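Local coordinates for flavin reductase (Uncultured bacterium, PDB 5CHO) that supplies reduced flavin to its partner as the flavin reductase component of a bacterial two-component tryptophan halogenase, at the interface of chains A and B. Numbering follows the deposited sequence. Chains: chain A/B, Flavin reductase.

Two neighbouring patches of one two-fold symmetric interface show how a short segment of one subunit can be bedded into its twin. The centres of the C-alpha atoms of contact 1 and contact 2 lie about 15 Å apart. On the chain B side they follow closely in sequence: helix 34-41 serves contact 2 and residues 44-45, shortly after its end, serve contact 1. On the chain A side the strand 67-71 region links them, with A:Phe66 ahead of the strand in contact 1 and A:Leu71 at its end in contact 2. Symmetry repeats both with the chains exchanged, consistent with a dimer typical of such flavin reductases.

Contact 1: the interface of chains A and B. Residues chain A 46-49, 64, 66, 100; chain B 44-45.
B:Phe44 meets A:Phe66 and A:Gly47 on opposite faces of its ring, a clear case of one aromatic side chain being clasped by the partner subunit. The aromatic contact is edge-to-face: the two ring planes are turned 65° apart, and CD2 of A:Phe66 stands over the B:Phe44 ring near its rim, 3.9 Å from CD2 of B:Phe44. With CG of B:Phe44 anti to its own backbone N (chi1 -174°), the ring reaches away from its chain and into chain A.

The remaining packing is apolar or against backbone. The methyl CG2 of A:Thr49 touches CE2 of B:Phe44 at 3.7 Å, the two side chains crossing at about a right angle. The carbonyl O of A:Phe66 lies 3.4 Å from CE1 of B:Phe44, while CG1 of A:Val100 packs against the B:Phe44 CA. Replacing B:Phe44 by alanine would probably leave A:Phe66 without its aromatic partner and open a gap between that ring and the A:Gly47 backbone.

Hydrogen bonds fix the neighbouring backbone. A:Gly47 N donates to the carbonyl O of B:Ala45 at 2.9 Å, from above the carbonyl plane. Behind it, the hydroxyl OG1 of A:Thr46 accepts from the A:Asn64 amide ND2 at 3.1 Å, tying A:Asn64 to strand 46-47, and donates to A:Gly47 O at 2.8 Å, in the carbonyl plane on a lone pair.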
# COMPACT_ATOMS: atom_id res chain seq x y z
N THR A 46 -7.29 1.58 1.62
CA THR A 46 -6.65 0.65 0.69
C THR A 46 -7.71 -0.08 -0.11
O THR A 46 -8.86 -0.16 0.31
CB THR A 46 -5.81 -0.42 1.41
OG1 THR A 46 -6.69 -1.33 2.08
CG2 THR A 46 -4.84 0.18 2.41
N GLY A 47 -7.31 -0.62 -1.25
CA GLY A 47 -8.10 -1.63 -1.92
C GLY A 47 -7.89 -2.94 -1.19
O GLY A 47 -7.31 -2.96 -0.10
N VAL A 48 -8.36 -4.04 -1.76
CA VAL A 48 -8.18 -5.34 -1.13
C VAL A 48 -7.85 -6.39 -2.18
O VAL A 48 -8.48 -6.43 -3.24
CB VAL A 48 -9.43 -5.80 -0.36
CG1 VAL A 48 -9.11 -7.04 0.46
CG2 VAL A 48 -9.93 -4.69 0.54
N THR A 49 -6.86 -7.23 -1.89
CA THR A 49 -6.49 -8.33 -2.78
C THR A 49 -6.61 -9.70 -2.12
O THR A 49 -6.74 -9.81 -0.90
CB THR A 49 -5.05 -8.22 -3.30
OG1 THR A 49 -4.15 -8.65 -2.27
CG2 THR A 49 -4.71 -6.79 -3.69
N ASN A 64 -4.11 -6.53 2.01
CA ASN A 64 -4.27 -5.14 1.57
C ASN A 64 -2.93 -4.40 1.58
O ASN A 64 -2.88 -3.20 1.33
CB ASN A 64 -5.31 -4.41 2.44
CG ASN A 64 -4.76 -3.99 3.79
OD1 ASN A 64 -3.81 -4.57 4.32
ND2 ASN A 64 -5.38 -2.96 4.38
N PHE A 66 -0.71 -4.89 -0.50
CA PHE A 66 -0.25 -4.91 -1.88
C PHE A 66 0.11 -3.50 -2.34
O PHE A 66 -0.64 -2.56 -2.12
CB PHE A 66 -1.32 -5.51 -2.79
CG PHE A 66 -0.98 -5.45 -4.25
CD1 PHE A 66 -0.20 -6.43 -4.84
CD2 PHE A 66 -1.45 -4.42 -5.04
CE1 PHE A 66 0.11 -6.37 -6.19
CE2 PHE A 66 -1.14 -4.35 -6.38
CZ PHE A 66 -0.37 -5.33 -6.96
N VAL A 100 -7.16 -8.24 -7.49
CA VAL A 100 -7.66 -7.02 -6.89
C VAL A 100 -9.18 -7.10 -6.85
O VAL A 100 -9.83 -7.29 -7.89
CB VAL A 100 -7.19 -5.78 -7.67
CG1 VAL A 100 -7.80 -4.51 -7.11
CG2 VAL A 100 -5.67 -5.71 -7.64
N PHE B 44 -6.00 -0.81 -8.16
CA PHE B 44 -5.89 -0.91 -6.71
C PHE B 44 -5.96 0.46 -6.03
O PHE B 44 -5.04 1.28 -6.14
CB PHE B 44 -4.59 -1.60 -6.31
CG PHE B 44 -4.47 -1.86 -4.82
CD1 PHE B 44 -3.83 -0.95 -4.00
CD2 PHE B 44 -5.01 -2.99 -4.25
CE1 PHE B 44 -3.72 -1.17 -2.64
CE2 PHE B 44 -4.91 -3.22 -2.89
CZ PHE B 44 -4.26 -2.30 -2.08
N ALA B 45 -7.06 0.70 -5.32
CA ALA B 45 -7.29 1.98 -4.65
C ALA B 45 -6.32 2.21 -3.49
O ALA B 45 -5.83 1.27 -2.86
CB ALA B 45 -8.72 2.04 -4.15

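Contact 2: the interface of chains A and B. Residues chain A 70-71, 74-75, 167; chain B 34, 37, 41.
B:Leu37 extends CG anti to its backbone N (chi1 -173°), while A:Leu71, across the contact, holds CG anti to its carbonyl carbon (chi1 -76°); these torsions carry the two branched ends past each other in opposite directions. They meet methyl to methyl, CD2 of A:Leu71 lying 3.7 Å from CD2 of B:Leu37. The same A:Leu71 methyl also rests 3.9 Å from CG of B:Leu37, so the contact takes in the branch point as well as the end of the chain.

The two methyls of B:Leu37 have different neighbours. CD2 has the ring carbon CB of A:Pro74 beside it as a further partner, at 3.9 Å, whereas CD1 is turned towards A:Leu167 and meets its CD1 at 3.8 Å, the two side chains crossing obliquely. This division between the branches lets one leucine bridge chain A segments that are distant in sequence.

B:Phe41 adds a flat group to the patch. Its CE1 lies 3.9 Å from CD1 of A:Leu167, the side chains approaching from opposite directions, and CE2 on the other flank of the ring comes within 4.0 Å of CD2 of A:Leu71. Within chain B, CG of B:Leu37 sits over one face of this ring, offset towards the rim, so this leucine-phenylalanine pairing lies within the helix itself and supports the two side chains that work across the interface. Further along, the other methyl of A:Leu71, CD1, packs beside the hydroxyl OG of B:Ser34 at 3.9 Å.

In the fold, B:Ser34, B:Leu37 and B:Phe41 mark out one flank of helix 34-41 of chain B, which lies against the region of chain A where strand 67-71 ends, strand 74-81 begins and strand 160-167 ends.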
# COMPACT_ATOMS: atom_id res chain seq x y z
N SER A 70 7.77 -0.91 -8.82
CA SER A 70 8.71 -0.56 -9.88
C SER A 70 8.14 -0.90 -11.25
O SER A 70 7.32 -1.81 -11.38
CB SER A 70 10.04 -1.27 -9.66
OG SER A 70 10.86 -1.21 -10.82
N LEU A 71 8.57 -0.16 -12.26
CA LEU A 71 8.12 -0.38 -13.63
C LEU A 71 9.18 -1.07 -14.46
O LEU A 71 8.87 -1.86 -15.34
CB LEU A 71 7.75 0.94 -14.30
CG LEU A 71 6.41 1.55 -13.88
CD1 LEU A 71 6.24 2.97 -14.41
CD2 LEU A 71 5.31 0.63 -14.37
N PRO A 74 9.37 -4.62 -13.78
CA PRO A 74 8.02 -4.59 -13.21
C PRO A 74 7.94 -5.38 -11.89
O PRO A 74 7.99 -6.61 -11.91
CB PRO A 74 7.17 -5.24 -14.30
CG PRO A 74 8.10 -6.17 -14.99
CD PRO A 74 9.45 -5.50 -14.95
N LEU A 75 7.81 -4.67 -10.78
CA LEU A 75 7.81 -5.27 -9.45
C LEU A 75 6.60 -4.84 -8.63
O LEU A 75 6.10 -3.72 -8.79
CB LEU A 75 9.08 -4.91 -8.69
CG LEU A 75 10.47 -5.32 -9.20
CD1 LEU A 75 11.56 -4.86 -8.26
CD2 LEU A 75 10.55 -6.83 -9.41
N LEU A 167 6.70 -9.24 -11.94
CA LEU A 167 5.51 -9.61 -12.69
C LEU A 167 5.85 -10.51 -13.88
O LEU A 167 6.80 -10.25 -14.61
CB LEU A 167 4.79 -8.34 -13.18
CG LEU A 167 4.25 -7.44 -12.07
CD1 LEU A 167 3.49 -6.24 -12.61
CD2 LEU A 167 3.38 -8.24 -11.12
N SER B 34 4.71 1.44 -19.92
CA SER B 34 4.48 2.15 -18.66
C SER B 34 3.04 2.63 -18.52
O SER B 34 2.45 2.53 -17.45
CB SER B 34 5.43 3.33 -18.55
OG SER B 34 6.75 2.91 -18.23
N LEU B 37 0.78 -0.55 -17.89
CA LEU B 37 1.02 -1.19 -16.60
C LEU B 37 0.60 -0.27 -15.46
O LEU B 37 0.07 -0.73 -14.45
CB LEU B 37 2.50 -1.57 -16.46
CG LEU B 37 2.96 -2.40 -15.26
CD1 LEU B 37 2.13 -3.66 -15.03
CD2 LEU B 37 4.43 -2.76 -15.46
N PHE B 41 -2.05 -1.24 -12.44
CA PHE B 41 -1.77 -0.82 -11.07
C PHE B 41 -2.84 0.09 -10.49
O PHE B 41 -3.12 0.02 -9.29
CB PHE B 41 -0.43 -0.07 -11.00
CG PHE B 41 0.80 -0.95 -11.12
CD1 PHE B 41 0.74 -2.32 -10.94
CD2 PHE B 41 2.02 -0.37 -11.41
CE1 PHE B 41 1.89 -3.10 -11.05
CE2 PHE B 41 3.16 -1.13 -11.52
CZ PHE B 41 3.10 -2.50 -11.34